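Uncharacterized protein (Shigella flexneri 5a str. M90T, PDB 5EUR) is of unknown function, with only a tentative, unproven link to glutathione S-transferases, and assembles from several copies of a small, mainly helical chain. Local coordinates at residues S4-I10 and R52-I57. Numbering follows the deposited sequence.
Sequences SYRKLDI and RILNDI
The extended N-terminal segment S4-I10, non-regular until strand 10-12 begins at I10, runs along one flank of helix 47-59; the CA atoms of Y5 and I53 lie 7.4 Å apart, those of L8 and D56 5.8 Å. R52 (chi1 m, chi2 t, chi3 p) reaches across to the segment and donates from NH2 to Y5 O (3.0 Å), near the guanidinium plane. I53 sets its CD1 3.6 Å from CE2 of the Y5 ring, while its CG2 lies 4.3 Å from L8 CD1. A full turn after R52, D56 (chi1 m) accepts at OD2 a hydrogen bond from L8 N (3.0 Å, nearly linear). Water 1 donates to the same OD2 (2.9 Å) and to R6 O (3.1 Å), and water 2 joins D56 O (2.7 Å) to L8 O (3.1 Å). R52, D56 and both waters thus hold the sheet's non-regular lead-in by its main chain, at Y5 O, R6 O, L8 N and L8 O. I57 closes the apolar strip, its CD1 lying 3.8 Å from I10 CD1 and 4.3 Å from L8 CD1. D56 OD1 also salt-bridges R88 of helix 79-99, and D9 bonds to F22 through its backbone as the chain enters the sheet. Y5 packs on M39 of helix 28-43 while its OH hydrogen-bonds T38 of the second subunit, so the segment lies against two helices and within the subunit interface.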
ATOM      1  N   SER A   4       9.008  -1.458 -13.676  1.00 18.74           N
ATOM      2  CA  SER A   4       8.019  -2.519 -13.667  1.00 18.09           C
ATOM      3  C   SER A   4       8.036  -3.283 -12.344  1.00 17.76           C
ATOM      4  O   SER A   4       9.011  -3.274 -11.583  1.00 19.86           O
ATOM      5  CB  SER A   4       8.237  -3.475 -14.842  1.00 22.74           C
ATOM      6  OG  SER A   4       9.589  -3.852 -14.936  1.00 34.36           O
ATOM      7  N   TYR A   5       6.926  -3.961 -12.091  1.00 14.88           N
ATOM      8  CA  TYR A   5       6.807  -4.901 -10.993  1.00 16.05           C
ATOM      9  C   TYR A   5       7.172  -6.290 -11.483  1.00 18.31           C
ATOM     10  O   TYR A   5       7.023  -6.610 -12.665  1.00 20.69           O
ATOM     11  CB  TYR A   5       5.370  -4.921 -10.454  1.00 15.34           C
ATOM     12  CG  TYR A   5       4.925  -3.591  -9.915  1.00 14.04           C
ATOM     13  CD1 TYR A   5       4.975  -3.329  -8.547  1.00 12.92           C
ATOM     14  CD2 TYR A   5       4.463  -2.587 -10.762  1.00 14.02           C
ATOM     15  CE1 TYR A   5       4.594  -2.113  -8.048  1.00 12.93           C
ATOM     16  CE2 TYR A   5       4.085  -1.367 -10.268  1.00 13.79           C
ATOM     17  CZ  TYR A   5       4.146  -1.136  -8.914  1.00 15.19           C
ATOM     18  OH  TYR A   5       3.767   0.074  -8.406  1.00 13.59           O
ATOM     19  N   ARG A   6       7.660  -7.115 -10.568  1.00 17.24           N
ATOM     20  CA  ARG A   6       7.797  -8.518 -10.900  1.00 18.81           C
ATOM     21  C   ARG A   6       6.398  -9.122 -11.061  1.00 19.58           C
ATOM     22  O   ARG A   6       5.383  -8.498 -10.739  1.00 19.73           O
ATOM     23  CB  ARG A   6       8.624  -9.218  -9.821  1.00 22.58           C
ATOM     24  CG  ARG A   6      10.050  -8.654  -9.802  1.00 26.85           C
ATOM     25  CD  ARG A   6      11.036  -9.353  -8.882  1.00 32.83           C
ATOM     26  NE  ARG A   6      12.317  -8.648  -8.959  1.00 33.88           N
ATOM     27  CZ  ARG A   6      13.281  -8.893  -9.839  1.00 36.56           C
ATOM     28  NH1 ARG A   6      13.165  -9.886 -10.715  1.00 36.68           N
ATOM     29  NH2 ARG A   6      14.382  -8.155  -9.814  1.00 35.06           N
ATOM     30  N   LYS A   7       6.338 -10.326 -11.625  1.00 20.27           N
ATOM     31  CA  LYS A   7       5.071 -11.038 -11.727  1.00 18.18           C
ATOM     32  C   LYS A   7       4.376 -11.081 -10.376  1.00 20.36           C
ATOM     33  O   LYS A   7       4.957 -11.543  -9.388  1.00 21.27           O
ATOM     34  CB  LYS A   7       5.313 -12.459 -12.244  1.00 20.74           C
ATOM     35  CG  LYS A   7       4.058 -13.314 -12.260  1.00 26.73           C
ATOM     36  CD  LYS A   7       4.061 -14.226 -11.030  1.00 30.77           C
ATOM     37  CE  LYS A   7       2.761 -14.976 -10.850  1.00 25.16           C
ATOM     38  NZ  LYS A   7       2.768 -15.736  -9.578  1.00 30.91           N
ATOM     39  N   LEU A   8       3.139 -10.593 -10.329  1.00 17.87           N
ATOM     40  CA  LEU A   8       2.475 -10.414  -9.046  1.00 18.55           C
ATOM     41  C   LEU A   8       2.032 -11.760  -8.502  1.00 22.49           C
ATOM     42  O   LEU A   8       1.303 -12.503  -9.167  1.00 25.00           O
ATOM     43  CB  LEU A   8       1.281  -9.471  -9.173  1.00 18.45           C
ATOM     44  CG  LEU A   8       1.559  -8.059  -9.703  1.00 18.80           C
ATOM     45  CD1 LEU A   8       0.255  -7.272  -9.747  1.00 21.54           C
ATOM     46  CD2 LEU A   8       2.601  -7.336  -8.844  1.00 22.13           C
ATOM     47  N   ASP A   9       2.480 -12.059  -7.291  1.00 21.79           N
ATOM     48  CA  ASP A   9       2.154 -13.291  -6.587  1.00 24.25           C
ATOM     49  C   ASP A   9       0.872 -13.023  -5.819  1.00 23.73           C
ATOM     50  O   ASP A   9       0.904 -12.560  -4.678  1.00 23.78           O
ATOM     51  CB  ASP A   9       3.298 -13.679  -5.660  1.00 28.06           C
ATOM     52  CG  ASP A   9       2.989 -14.897  -4.824  1.00 34.01           C
ATOM     53  OD1 ASP A   9       2.074 -15.664  -5.195  1.00 36.71           O
ATOM     54  OD2 ASP A   9       3.658 -15.079  -3.786  1.00 34.72           O
ATOM     55  N   ILE A  10      -0.270 -13.303  -6.455  1.00 26.17           N
ATOM     56  CA  ILE A  10      -1.583 -13.027  -5.878  1.00 16.58           C
ATOM     57  C   ILE A  10      -2.405 -14.308  -5.849  1.00 20.35           C
ATOM     58  O   ILE A  10      -2.625 -14.939  -6.890  1.00 21.00           O
ATOM     59  CB  ILE A  10      -2.359 -11.955  -6.666  1.00 15.75           C
ATOM     60  CG1 ILE A  10      -1.561 -10.665  -6.830  1.00 17.73           C
ATOM     61  CG2 ILE A  10      -3.668 -11.653  -5.971  1.00 15.33           C
ATOM     62  CD1 ILE A  10      -2.187  -9.759  -7.900  1.00 15.00           C
ATOM     63  N   ARG A  52       1.113  -5.070 -17.964  1.00 16.27           N
ATOM     64  CA  ARG A  52       1.639  -6.179 -17.165  1.00 18.08           C
ATOM     65  C   ARG A  52       0.874  -6.336 -15.853  1.00 16.05           C
ATOM     66  O   ARG A  52       0.447  -7.445 -15.480  1.00 17.31           O
ATOM     67  CB  ARG A  52       3.129  -5.967 -16.872  1.00 19.70           C
ATOM     68  CG  ARG A  52       4.085  -6.292 -18.011  1.00 28.37           C
ATOM     69  CD  ARG A  52       5.544  -6.009 -17.586  1.00 30.04           C
ATOM     70  NE  ARG A  52       5.893  -6.682 -16.331  1.00 40.27           N
ATOM     71  CZ  ARG A  52       6.480  -7.875 -16.242  1.00 39.69           C
ATOM     72  NH1 ARG A  52       6.809  -8.544 -17.337  1.00 35.21           N
ATOM     73  NH2 ARG A  52       6.747  -8.397 -15.051  1.00 34.71           N
ATOM     74  N   ILE A  53       0.729  -5.231 -15.115  1.00 16.08           N
ATOM     75  CA  ILE A  53       0.004  -5.282 -13.849  1.00 14.46           C
ATOM     76  C   ILE A  53      -1.379  -5.888 -14.050  1.00 12.91           C
ATOM     77  O   ILE A  53      -1.798  -6.790 -13.315  1.00 14.62           O
ATOM     78  CB  ILE A  53      -0.099  -3.875 -13.239  1.00 13.64           C
ATOM     79  CG1 ILE A  53       1.286  -3.384 -12.806  1.00 15.01           C
ATOM     80  CG2 ILE A  53      -1.040  -3.890 -12.057  1.00 13.42           C
ATOM     81  CD1 ILE A  53       1.325  -1.864 -12.583  1.00 14.25           C
ATOM     82  N   LEU A  54      -2.112  -5.390 -15.050  1.00 14.30           N
ATOM     83  CA  LEU A  54      -3.499  -5.824 -15.219  1.00 14.88           C
ATOM     84  C   LEU A  54      -3.585  -7.260 -15.721  1.00 16.61           C
ATOM     85  O   LEU A  54      -4.553  -7.958 -15.414  1.00 15.68           O
ATOM     86  CB  LEU A  54      -4.250  -4.852 -16.127  1.00 13.51           C
ATOM     87  CG  LEU A  54      -4.544  -3.522 -15.405  1.00 12.21           C
ATOM     88  CD1 LEU A  54      -5.137  -2.486 -16.344  1.00 16.00           C
ATOM     89  CD2 LEU A  54      -5.493  -3.760 -14.221  1.00 12.94           C
ATOM     90  N   ASN A  55      -2.594  -7.724 -16.479  1.00 13.99           N
ATOM     91  CA  ASN A  55      -2.577  -9.145 -16.805  1.00 16.03           C
ATOM     92  C   ASN A  55      -2.424  -9.989 -15.543  1.00 16.32           C
ATOM     93  O   ASN A  55      -3.073 -11.028 -15.408  1.00 16.86           O
ATOM     94  CB  ASN A  55      -1.477  -9.450 -17.822  1.00 16.52           C
ATOM     95  CG  ASN A  55      -1.907  -9.156 -19.256  1.00 19.85           C
ATOM     96  OD1 ASN A  55      -3.077  -9.328 -19.623  1.00 21.66           O
ATOM     97  ND2 ASN A  55      -0.957  -8.747 -20.080  1.00 27.81           N
ATOM     98  N   ASP A  56      -1.602  -9.548 -14.586  1.00 14.44           N
ATOM     99  CA  ASP A  56      -1.495 -10.312 -13.340  1.00 17.77           C
ATOM    100  C   ASP A  56      -2.765 -10.218 -12.494  1.00 15.56           C
ATOM    101  O   ASP A  56      -3.141 -11.189 -11.807  1.00 16.72           O
ATOM    102  CB  ASP A  56      -0.274  -9.834 -12.557  1.00 17.78           C
ATOM    103  CG  ASP A  56       1.019 -10.223 -13.240  1.00 23.57           C
ATOM    104  OD1 ASP A  56       0.991 -11.133 -14.117  1.00 23.24           O
ATOM    105  OD2 ASP A  56       2.049  -9.613 -12.920  1.00 20.36           O
ATOM    106  N   ILE A  57      -3.429  -9.058 -12.520  1.00 15.79           N
ATOM    107  CA  ILE A  57      -4.709  -8.910 -11.834  1.00 15.22           C
ATOM    108  C   ILE A  57      -5.733  -9.879 -12.421  1.00 14.64           C
ATOM    109  O   ILE A  57      -6.415 -10.606 -11.691  1.00 15.59           O
ATOM    110  CB  ILE A  57      -5.187  -7.447 -11.926  1.00 14.67           C
ATOM    111  CG1 ILE A  57      -4.233  -6.524 -11.158  1.00 17.00           C
ATOM    112  CG2 ILE A  57      -6.625  -7.300 -11.450  1.00 15.89           C
ATOM    113  CD1 ILE A  57      -4.011  -6.939  -9.705  1.00 18.02           C
TER
HETATM  114  O   HOH W   1       3.545  -7.183 -12.846  1.00 23.11           O
HETATM  115  O   HOH W   2      -1.351 -12.935 -10.688  1.00 24.61           O